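PDB 3II7: kelch-like protein 7 from Homo sapiens, which serves as the substrate-specific adapter of a BTB-CUL3-RBX1 E3 ubiquitin ligase, here represented by its kelch-repeat domain. Local coordinates for residues Tyr13-Phe18 with Arg27-Lys32; Leu137-Ser142 with Gly157-Asn162; Asp201-Val206 with Tyr221-Asn226. All blocks are in the same frame, centred on the assembly; numbering follows the deposited sequence. Where two conformers were deposited one is given.

Interaction 1 of 3, residues Tyr13-Phe18 with Arg27-Lys32. With EDO (1,2-ethanediol), chain E.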
loop_
_atom_site.group_PDB
_atom_site.type_symbol
_atom_site.label_atom_id
_atom_site.label_comp_id
_atom_site.label_asym_id
_atom_site.label_seq_id
_atom_site.Cartn_x
_atom_site.Cartn_y
_atom_site.Cartn_z
ATOM N N TYR A 13 9.189 8.126 -13.535
ATOM C CA TYR A 13 8.381 7.742 -12.382
ATOM C C TYR A 13 7.628 8.916 -11.772
ATOM O O TYR A 13 8.105 10.059 -11.744
ATOM C CB TYR A 13 9.244 7.102 -11.293
ATOM C CG TYR A 13 9.916 5.831 -11.711
ATOM C CD1 TYR A 13 11.300 5.757 -11.853
ATOM C CD2 TYR A 13 9.160 4.689 -11.992
ATOM C CE1 TYR A 13 11.914 4.567 -12.250
ATOM C CE2 TYR A 13 9.760 3.508 -12.384
ATOM C CZ TYR A 13 11.130 3.450 -12.510
ATOM O OH TYR A 13 11.711 2.268 -12.907
ATOM N N ARG A 14 6.441 8.609 -11.291
ATOM C CA ARG A 14 5.622 9.528 -10.492
ATOM C C ARG A 14 5.043 8.707 -9.388
ATOM O O ARG A 14 4.926 7.468 -9.514
ATOM C CB ARG A 14 4.454 10.111 -11.289
ATOM C CG ARG A 14 4.805 10.992 -12.478
ATOM C CD ARG A 14 5.373 12.340 -12.088
ATOM N NE ARG A 14 5.473 13.200 -13.273
ATOM C CZ ARG A 14 6.389 13.062 -14.241
ATOM N NH1 ARG A 14 7.315 12.105 -14.190
ATOM N NH2 ARG A 14 6.375 13.887 -15.276
ATOM N N ILE A 15 4.664 9.379 -8.306
ATOM C CA ILE A 15 3.873 8.774 -7.249
ATOM C C ILE A 15 2.452 9.327 -7.387
ATOM O O ILE A 15 2.246 10.546 -7.343
ATOM C CB ILE A 15 4.462 9.053 -5.869
ATOM C CG1 ILE A 15 5.915 8.566 -5.808
ATOM C CG2 ILE A 15 3.576 8.363 -4.790
ATOM C CD1 ILE A 15 6.703 8.935 -4.552
ATOM N N ALA A 16 1.498 8.443 -7.615
ATOM C CA ALA A 16 0.106 8.838 -7.877
ATOM C C ALA A 16 -0.718 8.642 -6.628
ATOM O O ALA A 16 -0.656 7.595 -5.984
ATOM C CB ALA A 16 -0.461 8.024 -8.996
ATOM N N LEU A 17 -1.495 9.670 -6.291
ATOM C CA LEU A 17 -2.365 9.647 -5.108
ATOM C C LEU A 17 -3.802 9.811 -5.567
ATOM O O LEU A 17 -4.099 10.710 -6.370
ATOM C CB LEU A 17 -1.980 10.750 -4.139
ATOM C CG LEU A 17 -0.674 10.514 -3.349
ATOM C CD1 LEU A 17 0.534 10.601 -4.233
ATOM C CD2 LEU A 17 -0.567 11.507 -2.198
ATOM N N PHE A 18 -4.684 8.936 -5.084
ATOM C CA PHE A 18 -6.095 8.962 -5.488
ATOM C C PHE A 18 -7.004 9.153 -4.323
ATOM O O PHE A 18 -6.988 8.345 -3.380
ATOM C CB PHE A 18 -6.475 7.698 -6.228
ATOM C CG PHE A 18 -5.699 7.489 -7.523
ATOM C CD1 PHE A 18 -4.473 6.796 -7.516
ATOM C CD2 PHE A 18 -6.168 8.011 -8.720
ATOM C CE1 PHE A 18 -3.758 6.611 -8.676
ATOM C CE2 PHE A 18 -5.462 7.828 -9.894
ATOM C CZ PHE A 18 -4.241 7.117 -9.875
ATOM N N ARG A 27 -3.761 13.324 -7.646
ATOM C CA ARG A 27 -2.594 14.064 -8.117
ATOM C C ARG A 27 -1.368 13.170 -8.249
ATOM O O ARG A 27 -1.241 12.153 -7.536
ATOM C CB ARG A 27 -2.262 15.221 -7.154
ATOM C CG ARG A 27 -3.405 16.171 -6.807
ATOM C CD ARG A 27 -2.899 17.432 -6.115
ATOM N NE ARG A 27 -2.716 18.540 -7.049
ATOM C CZ ARG A 27 -2.211 19.737 -6.743
ATOM N NH1 ARG A 27 -1.805 19.999 -5.498
ATOM N NH2 ARG A 27 -2.107 20.679 -7.691
ATOM N N TYR A 28 -0.472 13.556 -9.168
ATOM C CA TYR A 28 0.857 12.990 -9.226
ATOM C C TYR A 28 1.777 13.868 -8.430
ATOM O O TYR A 28 1.744 15.110 -8.569
ATOM C CB TYR A 28 1.411 13.008 -10.646
ATOM C CG TYR A 28 0.843 12.039 -11.627
ATOM C CD1 TYR A 28 0.958 10.675 -11.437
ATOM C CD2 TYR A 28 0.227 12.484 -12.784
ATOM C CE1 TYR A 28 0.466 9.793 -12.349
ATOM C CE2 TYR A 28 -0.254 11.594 -13.713
ATOM C CZ TYR A 28 -0.139 10.252 -13.480
ATOM O OH TYR A 28 -0.610 9.325 -14.390
ATOM N N PHE A 29 2.624 13.238 -7.639
ATOM C CA PHE A 29 3.829 13.843 -7.108
ATOM C C PHE A 29 5.034 13.434 -7.971
ATOM O O PHE A 29 5.273 12.235 -8.206
ATOM C CB PHE A 29 4.068 13.380 -5.678
ATOM C CG PHE A 29 5.371 13.848 -5.088
ATOM C CD1 PHE A 29 5.531 15.170 -4.696
ATOM C CD2 PHE A 29 6.444 12.956 -4.904
ATOM C CE1 PHE A 29 6.716 15.600 -4.129
ATOM C CE2 PHE A 29 7.633 13.400 -4.362
ATOM C CZ PHE A 29 7.758 14.729 -3.973
ATOM N N ASN A 30 5.833 14.412 -8.381
ATOM C CA ASN A 30 7.035 14.128 -9.171
ATOM C C ASN A 30 8.285 14.335 -8.310
ATOM O O ASN A 30 8.614 15.473 -7.962
ATOM C CB ASN A 30 7.077 15.023 -10.374
ATOM C CG ASN A 30 8.254 14.695 -11.325
ATOM O OD1 ASN A 30 9.179 13.967 -10.975
ATOM N ND2 ASN A 30 8.182 15.217 -12.535
ATOM N N PRO A 31 8.955 13.226 -7.910
ATOM C CA PRO A 31 10.114 13.358 -7.027
ATOM C C PRO A 31 11.267 14.177 -7.625
ATOM O O PRO A 31 12.084 14.687 -6.886
ATOM C CB PRO A 31 10.587 11.919 -6.836
ATOM C CG PRO A 31 9.542 11.065 -7.339
ATOM C CD PRO A 31 8.678 11.826 -8.260
ATOM N N LYS A 32 11.348 14.257 -8.960
ATOM C CA LYS A 32 12.426 14.977 -9.601
ATOM C C LYS A 32 12.335 16.489 -9.386
ATOM O O LYS A 32 13.353 17.146 -9.183
ATOM C CB LYS A 32 12.525 14.605 -11.083
ATOM C CG LYS A 32 13.298 13.296 -11.240
ATOM C CD LYS A 32 13.614 12.971 -12.647
ATOM C CE LYS A 32 14.419 11.676 -12.738
ATOM N NZ LYS A 32 15.742 11.784 -12.051
HETATM C C1 EDO E . -0.618 18.558 -2.200
HETATM O O1 EDO E . -1.780 18.460 -3.060
HETATM C C2 EDO E . -0.823 19.657 -1.178
HETATM O O2 EDO E . -1.156 20.873 -1.876
HETATM O O HOH W 1 10.179 11.644 -12.119
#
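Arg-14 and Asn-30 stack flat against each other at one end of a β-hairpin, strand 13-18 paired antiparallel with strand 26-30 in one four-stranded blade of a kelch β-propeller. Four backbone bonds, two between Ile-15 and Phe-29 and two between Leu-17 and Arg-27, join the strands. A bend at chi2 (-71°) sets CD of Arg-14 beside CB of Asn-30; beyond it the guanidinium lies nearly parallel to the amide, the planes 16° apart. ND2 of Asn-30 sits over the guanidinium centre, 3.3 Å from CZ of Arg-14; both groups are donors, so this is a flat stack, not a hydrogen bond. Asp-12 forms a salt bridge with NH1 of Arg-14. An alanine in place of Arg-14 would probably leave Asp-12 without its counter-charge and the Asn-30 amide without the flat group that packs on it. Tyr-28, partly exposed on the side of Ala-16, can keep a hydroxyl; its CD1 lies 3.5 Å from CB of Arg-14 and 3.9 Å from CB of Ala-16, whose methyl fits beside the ring. Phe-29, with CG anti to its backbone N (chi1 174°), is buried on the side of Ile-15 and Leu-17, where it meets Trp-36; the rim of its ring faces the Ile-15 methyl, CD2 to CD1 4.0 Å. NH1 of Arg-27 donates to O1 of the ethanediol at 2.9 Å, while NE pairs with Asp-38. OD1 of Asn-30 accepts from N of Lys-32, an Asx turn, and from a water, which donates its other bond to O of Tyr-13, 2.6 Å from the water oxygen.

Interaction 2 of 3, residues Leu137-Ser142 with Gly157-Asn162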
loop_
_atom_site.group_PDB
_atom_site.type_symbol
_atom_site.label_atom_id
_atom_site.label_comp_id
_atom_site.label_asym_id
_atom_site.label_seq_id
_atom_site.Cartn_x
_atom_site.Cartn_y
_atom_site.Cartn_z
ATOM N N LEU A 137 -1.344 -17.693 5.463
ATOM C CA LEU A 137 -1.231 -18.481 6.710
ATOM C C LEU A 137 -1.986 -17.820 7.887
ATOM O O LEU A 137 -2.517 -18.521 8.762
ATOM C CB LEU A 137 0.246 -18.678 7.073
ATOM C CG LEU A 137 1.059 -19.515 6.041
ATOM C CD1 LEU A 137 2.538 -19.438 6.309
ATOM C CD2 LEU A 137 0.619 -20.971 6.078
ATOM N N THR A 138 -2.024 -16.474 7.903
ATOM C CA THR A 138 -2.727 -15.694 8.938
ATOM C C THR A 138 -3.632 -14.686 8.265
ATOM O O THR A 138 -3.203 -13.948 7.365
ATOM C CB THR A 138 -1.736 -14.936 9.827
ATOM O OG1 THR A 138 -0.803 -15.867 10.442
ATOM C CG2 THR A 138 -2.472 -14.105 10.893
ATOM N N GLN A 139 -4.885 -14.670 8.690
ATOM C CA GLN A 139 -5.845 -13.715 8.213
ATOM C C GLN A 139 -5.408 -12.319 8.654
ATOM O O GLN A 139 -4.819 -12.150 9.734
ATOM C CB GLN A 139 -7.234 -14.040 8.773
ATOM C CG GLN A 139 -7.375 -13.821 10.272
ATOM C CD GLN A 139 -8.446 -14.688 10.907
ATOM O OE1 GLN A 139 -8.223 -15.849 11.169
ATOM N NE2 GLN A 139 -9.615 -14.110 11.165
ATOM N N ARG A 140 -5.691 -11.326 7.826
ATOM C CA ARG A 140 -5.271 -9.950 8.140
ATOM C C ARG A 140 -6.014 -8.871 7.343
ATOM O O ARG A 140 -6.418 -9.118 6.239
ATOM C CB ARG A 140 -3.756 -9.775 7.965
ATOM C CG ARG A 140 -3.192 -10.184 6.710
ATOM C CD ARG A 140 -1.645 -10.191 6.779
ATOM N NE ARG A 140 -0.993 -11.463 7.193
ATOM C CZ ARG A 140 0.087 -11.558 7.972
ATOM N NH1 ARG A 140 0.610 -10.494 8.562
ATOM N NH2 ARG A 140 0.618 -12.747 8.244
ATOM N N CYS A 141 -6.226 -7.716 7.991
ATOM C CA CYS A 141 -6.727 -6.456 7.396
ATOM C C CYS A 141 -5.694 -5.363 7.650
ATOM O O CYS A 141 -5.031 -5.394 8.683
ATOM C CB CYS A 141 -8.015 -6.000 8.095
ATOM S SG CYS A 141 -9.460 -6.958 7.769
ATOM N N SER A 142 -5.626 -4.365 6.770
ATOM C CA SER A 142 -4.818 -3.167 6.997
ATOM C C SER A 142 -3.349 -3.490 7.055
ATOM O O SER A 142 -2.580 -2.770 7.653
ATOM C CB SER A 142 -5.257 -2.447 8.280
ATOM O OG SER A 142 -6.635 -2.115 8.231
ATOM N N GLY A 157 -0.768 -5.790 9.795
ATOM C CA GLY A 157 -2.223 -5.776 9.742
ATOM C C GLY A 157 -2.818 -6.165 11.080
ATOM O O GLY A 157 -2.120 -6.292 12.095
ATOM N N SER A 158 -4.136 -6.351 11.098
ATOM C CA SER A 158 -4.816 -6.757 12.313
ATOM C C SER A 158 -5.803 -7.868 12.061
ATOM O O SER A 158 -6.174 -8.142 10.915
ATOM C CB SER A 158 -5.527 -5.573 12.939
ATOM O OG SER A 158 -6.529 -5.076 12.082
ATOM N N LEU A 159 -6.244 -8.498 13.154
ATOM C CA LEU A 159 -7.406 -9.392 13.123
ATOM C C LEU A 159 -8.236 -9.115 14.386
ATOM O O LEU A 159 -7.702 -8.589 15.367
ATOM C CB LEU A 159 -6.977 -10.847 13.036
ATOM C CG LEU A 159 -5.851 -11.369 13.942
ATOM C CD1 LEU A 159 -6.247 -11.449 15.403
ATOM C CD2 LEU A 159 -5.445 -12.774 13.425
ATOM N N GLY A 160 -9.529 -9.433 14.337
ATOM C CA GLY A 160 -10.440 -9.190 15.448
ATOM C C GLY A 160 -10.828 -7.725 15.550
ATOM O O GLY A 160 -10.475 -6.910 14.680
ATOM N N ASN A 161 -11.566 -7.372 16.600
ATOM C CA ASN A 161 -11.986 -5.955 16.776
ATOM C C ASN A 161 -10.993 -5.127 17.637
ATOM O O ASN A 161 -9.927 -5.626 18.021
ATOM C CB ASN A 161 -13.418 -5.877 17.287
ATOM C CG ASN A 161 -13.585 -6.425 18.691
ATOM O OD1 ASN A 161 -12.631 -6.517 19.463
ATOM N ND2 ASN A 161 -14.810 -6.774 19.029
ATOM N N ASN A 162 -11.325 -3.850 17.893
ATOM C CA ASN A 162 -10.454 -2.966 18.670
ATOM C C ASN A 162 -10.424 -3.242 20.183
ATOM O O ASN A 162 -9.656 -2.600 20.910
ATOM C CB ASN A 162 -10.851 -1.492 18.443
ATOM C CG ASN A 162 -10.580 -1.024 17.013
ATOM O OD1 ASN A 162 -9.532 -1.314 16.440
ATOM N ND2 ASN A 162 -11.529 -0.292 16.441
HETATM O O HOH W 2 -7.754 -2.917 10.928
#
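The backbone N of Ser-158 donates to the carbonyl O of Cys-141 over 2.7 Å, the shorter of two bonds that form a single antiparallel bridge; the return bond runs from N of Cys-141 to O of Ser-158, 3.0 Å. The same O of Ser-158 also meets the CA-H of Arg-140, with CA 3.4 Å away. Gly-157 reaches the bridge with backbone angles (phi 91°, psi -172°) that a residue with a side chain would hardly adopt, and a β-carbon on it would lie 2.7 Å from O of Cys-141, so glycine is what allows the two backbones to come so close. Beyond the bridge, the Leu-159 branch ending in CD2 lies across Thr-138 and Gln-139. It crosses Gln-139 at about a right angle, CD2 3.8 Å from CG, and makes a similar crossing with the methyl CG2 of Thr-138. An aliphatic leucine suits this place because it covers the hydrocarbon parts of two polar residues. At the far end, one water joins the hydroxyls of Ser-142 and Ser-158, 3.0 Å from OG of the former and 2.7 Å from OG of the latter; each short side chain carries a hydroxyl able to give or accept, so a single water can link them. The chain of Arg-140 bends at chi3 (91°), which sets NE for a weak bond to O of Thr-138. Its NH2 forms a salt bridge with Glu-172, while NH1 donates to the carbonyls of Gly-156 and Ser-170, so this buried charge is well supplied with partners. The contact thus seats an interblade loop of a β-propeller against the double glycine, Gly-156 and Gly-157, that is a sequence hallmark of the kelch repeat.

Interaction 3 of 3, residues Asp201-Val206 with Tyr221-Asn226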
loop_
_atom_site.group_PDB
_atom_site.type_symbol
_atom_site.label_atom_id
_atom_site.label_comp_id
_atom_site.label_asym_id
_atom_site.label_seq_id
_atom_site.Cartn_x
_atom_site.Cartn_y
_atom_site.Cartn_z
ATOM N N ASP A 201 17.297 -4.353 -1.803
ATOM C CA ASP A 201 17.383 -5.709 -1.286
ATOM C C ASP A 201 16.741 -5.786 0.085
ATOM O O ASP A 201 16.978 -6.753 0.853
ATOM C CB ASP A 201 18.867 -6.152 -1.216
ATOM C CG ASP A 201 19.742 -5.198 -0.385
ATOM O OD1 ASP A 201 19.217 -4.185 0.130
ATOM O OD2 ASP A 201 20.956 -5.441 -0.265
ATOM N N LYS A 202 15.898 -4.786 0.366
ATOM C CA LYS A 202 15.309 -4.602 1.684
ATOM C C LYS A 202 13.870 -4.148 1.547
ATOM O O LYS A 202 13.532 -3.423 0.625
ATOM C CB LYS A 202 16.084 -3.547 2.476
ATOM C CG LYS A 202 17.472 -3.951 2.890
ATOM C CD LYS A 202 18.276 -2.735 3.384
ATOM C CE LYS A 202 19.772 -3.005 3.329
ATOM N NZ LYS A 202 20.586 -1.916 3.959
ATOM N N ILE A 203 13.032 -4.577 2.496
ATOM C CA ILE A 203 11.647 -4.135 2.543
ATOM C C ILE A 203 11.432 -3.308 3.817
ATOM O O ILE A 203 11.510 -3.841 4.951
ATOM C CB ILE A 203 10.663 -5.319 2.514
ATOM C CG1 ILE A 203 10.822 -6.123 1.202
ATOM C CG2 ILE A 203 9.242 -4.821 2.676
ATOM C CD1 ILE A 203 9.978 -7.444 1.152
ATOM N N PHE A 204 11.152 -2.007 3.646
ATOM C CA PHE A 204 10.987 -1.093 4.752
ATOM C C PHE A 204 9.527 -1.038 5.179
ATOM O O PHE A 204 8.646 -0.818 4.345
ATOM C CB PHE A 204 11.486 0.323 4.363
ATOM C CG PHE A 204 12.973 0.425 4.231
ATOM C CD1 PHE A 204 13.748 0.878 5.295
ATOM C CD2 PHE A 204 13.612 0.086 3.037
ATOM C CE1 PHE A 204 15.086 0.986 5.177
ATOM C CE2 PHE A 204 14.966 0.169 2.932
ATOM C CZ PHE A 204 15.705 0.642 4.008
ATOM N N ALA A 205 9.289 -1.251 6.474
ATOM C CA ALA A 205 8.023 -1.039 7.084
ATOM C C ALA A 205 8.102 0.292 7.822
ATOM O O ALA A 205 8.936 0.460 8.731
ATOM C CB ALA A 205 7.689 -2.182 8.042
ATOM N N VAL A 206 7.197 1.216 7.469
ATOM C CA VAL A 206 7.312 2.610 7.866
ATOM C C VAL A 206 6.106 3.005 8.696
ATOM O O VAL A 206 4.979 3.030 8.211
ATOM C CB VAL A 206 7.422 3.547 6.624
ATOM C CG1 VAL A 206 7.601 5.009 7.062
ATOM C CG2 VAL A 206 8.544 3.083 5.671
ATOM N N TYR A 221 13.229 -5.376 6.430
ATOM C CA TYR A 221 13.421 -6.805 6.316
ATOM C C TYR A 221 14.582 -7.064 5.389
ATOM O O TYR A 221 14.551 -6.672 4.219
ATOM C CB TYR A 221 12.175 -7.462 5.752
ATOM C CG TYR A 221 12.296 -8.974 5.637
ATOM C CD1 TYR A 221 12.454 -9.759 6.771
ATOM C CD2 TYR A 221 12.268 -9.594 4.386
ATOM C CE1 TYR A 221 12.579 -11.116 6.680
ATOM C CE2 TYR A 221 12.384 -10.978 4.269
ATOM C CZ TYR A 221 12.561 -11.732 5.403
ATOM O OH TYR A 221 12.671 -13.094 5.284
ATOM N N ASP A 222 15.609 -7.715 5.926
ATOM C CA ASP A 222 16.759 -8.155 5.152
ATOM C C ASP A 222 16.393 -9.471 4.508
ATOM O O ASP A 222 16.289 -10.517 5.177
ATOM C CB ASP A 222 17.973 -8.297 6.073
ATOM C CG ASP A 222 19.259 -8.487 5.302
ATOM O OD1 ASP A 222 19.301 -9.365 4.432
ATOM O OD2 ASP A 222 20.220 -7.733 5.570
ATOM N N ILE A 223 16.124 -9.429 3.217
ATOM C CA ILE A 223 15.671 -10.618 2.497
ATOM C C ILE A 223 16.675 -11.754 2.576
ATOM O O ILE A 223 16.305 -12.895 2.775
ATOM C CB ILE A 223 15.324 -10.234 1.032
ATOM C CG1 ILE A 223 14.123 -9.301 1.006
ATOM C CG2 ILE A 223 15.039 -11.485 0.146
ATOM C CD1 ILE A 223 13.826 -8.674 -0.397
ATOM N N LYS A 224 17.961 -11.440 2.433
ATOM C CA LYS A 224 19.018 -12.436 2.512
ATOM C C LYS A 224 19.181 -13.071 3.876
ATOM O O LYS A 224 19.388 -14.289 3.952
ATOM C CB LYS A 224 20.353 -11.795 2.039
ATOM C CG LYS A 224 21.556 -12.714 1.969
ATOM C CD LYS A 224 21.340 -13.935 1.056
ATOM C CE LYS A 224 22.651 -14.341 0.322
ATOM N NZ LYS A 224 22.870 -13.529 -0.955
ATOM N N LEU A 225 19.083 -12.270 4.956
ATOM C CA LEU A 225 19.319 -12.774 6.316
ATOM C C LEU A 225 18.029 -13.283 7.013
ATOM O O LEU A 225 18.119 -13.946 8.052
ATOM C CB LEU A 225 19.953 -11.693 7.198
ATOM C CG LEU A 225 21.366 -11.234 6.801
ATOM C CD1 LEU A 225 21.819 -10.096 7.712
ATOM C CD2 LEU A 225 22.348 -12.380 6.832
ATOM N N ASN A 226 16.851 -12.962 6.457
ATOM C CA ASN A 226 15.578 -13.265 7.092
ATOM C C ASN A 226 15.543 -12.682 8.518
ATOM O O ASN A 226 15.311 -13.395 9.502
ATOM C CB ASN A 226 15.261 -14.779 7.069
ATOM C CG ASN A 226 13.903 -15.117 7.712
ATOM O OD1 ASN A 226 12.883 -14.411 7.527
ATOM N ND2 ASN A 226 13.883 -16.211 8.462
HETATM O O HOH W 3 18.704 -8.871 1.187
#
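Ile-203 and Tyr-221 form an antiparallel hydrogen-bonded pair between the two middle strands, 202-206 and 218-222, of a kelch propeller blade. Of the two backbone bonds, N of Tyr-221 to O of Ile-203 is the shorter at 2.7 Å; the other, N of Ile-203 to O of Tyr-221, measures 3.1 Å.

Among the apolar contacts, Ile-203 and Tyr-221 share a face of the sheet, CB to CB 4.2 Å. Ile-223 reaches in from the turn, its CG1 3.8 Å from O of Asp-201 and its CD1 4.3 Å from CG1 of Ile-203. Both isoleucines also touch Tyr-153 of strand 151-155 in the preceding blade, where bulky aliphatic groups suit the packing of sheet on sheet.

Polar contacts gather at the turn after the strand. A water donates to O of Asp-201 and accepts from N of Lys-224, linking the segments. Asp-222, whose short carboxylate can fold back on its own backbone, accepts at OD1 from N of Leu-225 (3.0 Å), an Asx motif, while OD2 forms a salt bridge with Lys-229. With CG anti to the backbone N (chi1 -179°), the Tyr-221 ring leads away from Ile-203, and its OH donates over 2.6 Å to OD1 of Asn-226, which also accepts from N of Cys-185.

In the fold
The three contacts follow one another along the chain; none nests in or crosses another. Interaction 1 comes first, closing a gap of eight residues, largely the turn of the hairpin, in the blade that the C-terminal strand 290-295 completes and so shuts the ring. Interaction 2 closes a loop of fourteen residues holding strands 144-148 and 151-155, and ties the passage between two blades to a loop of the second. Interaction 3, in the next blade, closes another fourteen-residue loop and joins its two middle strands, 202-206 and 218-222. Interactions 1 and 2 lie on opposite sides of the chain's centre; interactions 2 and 3 approach to about 9 Å between nearest atoms.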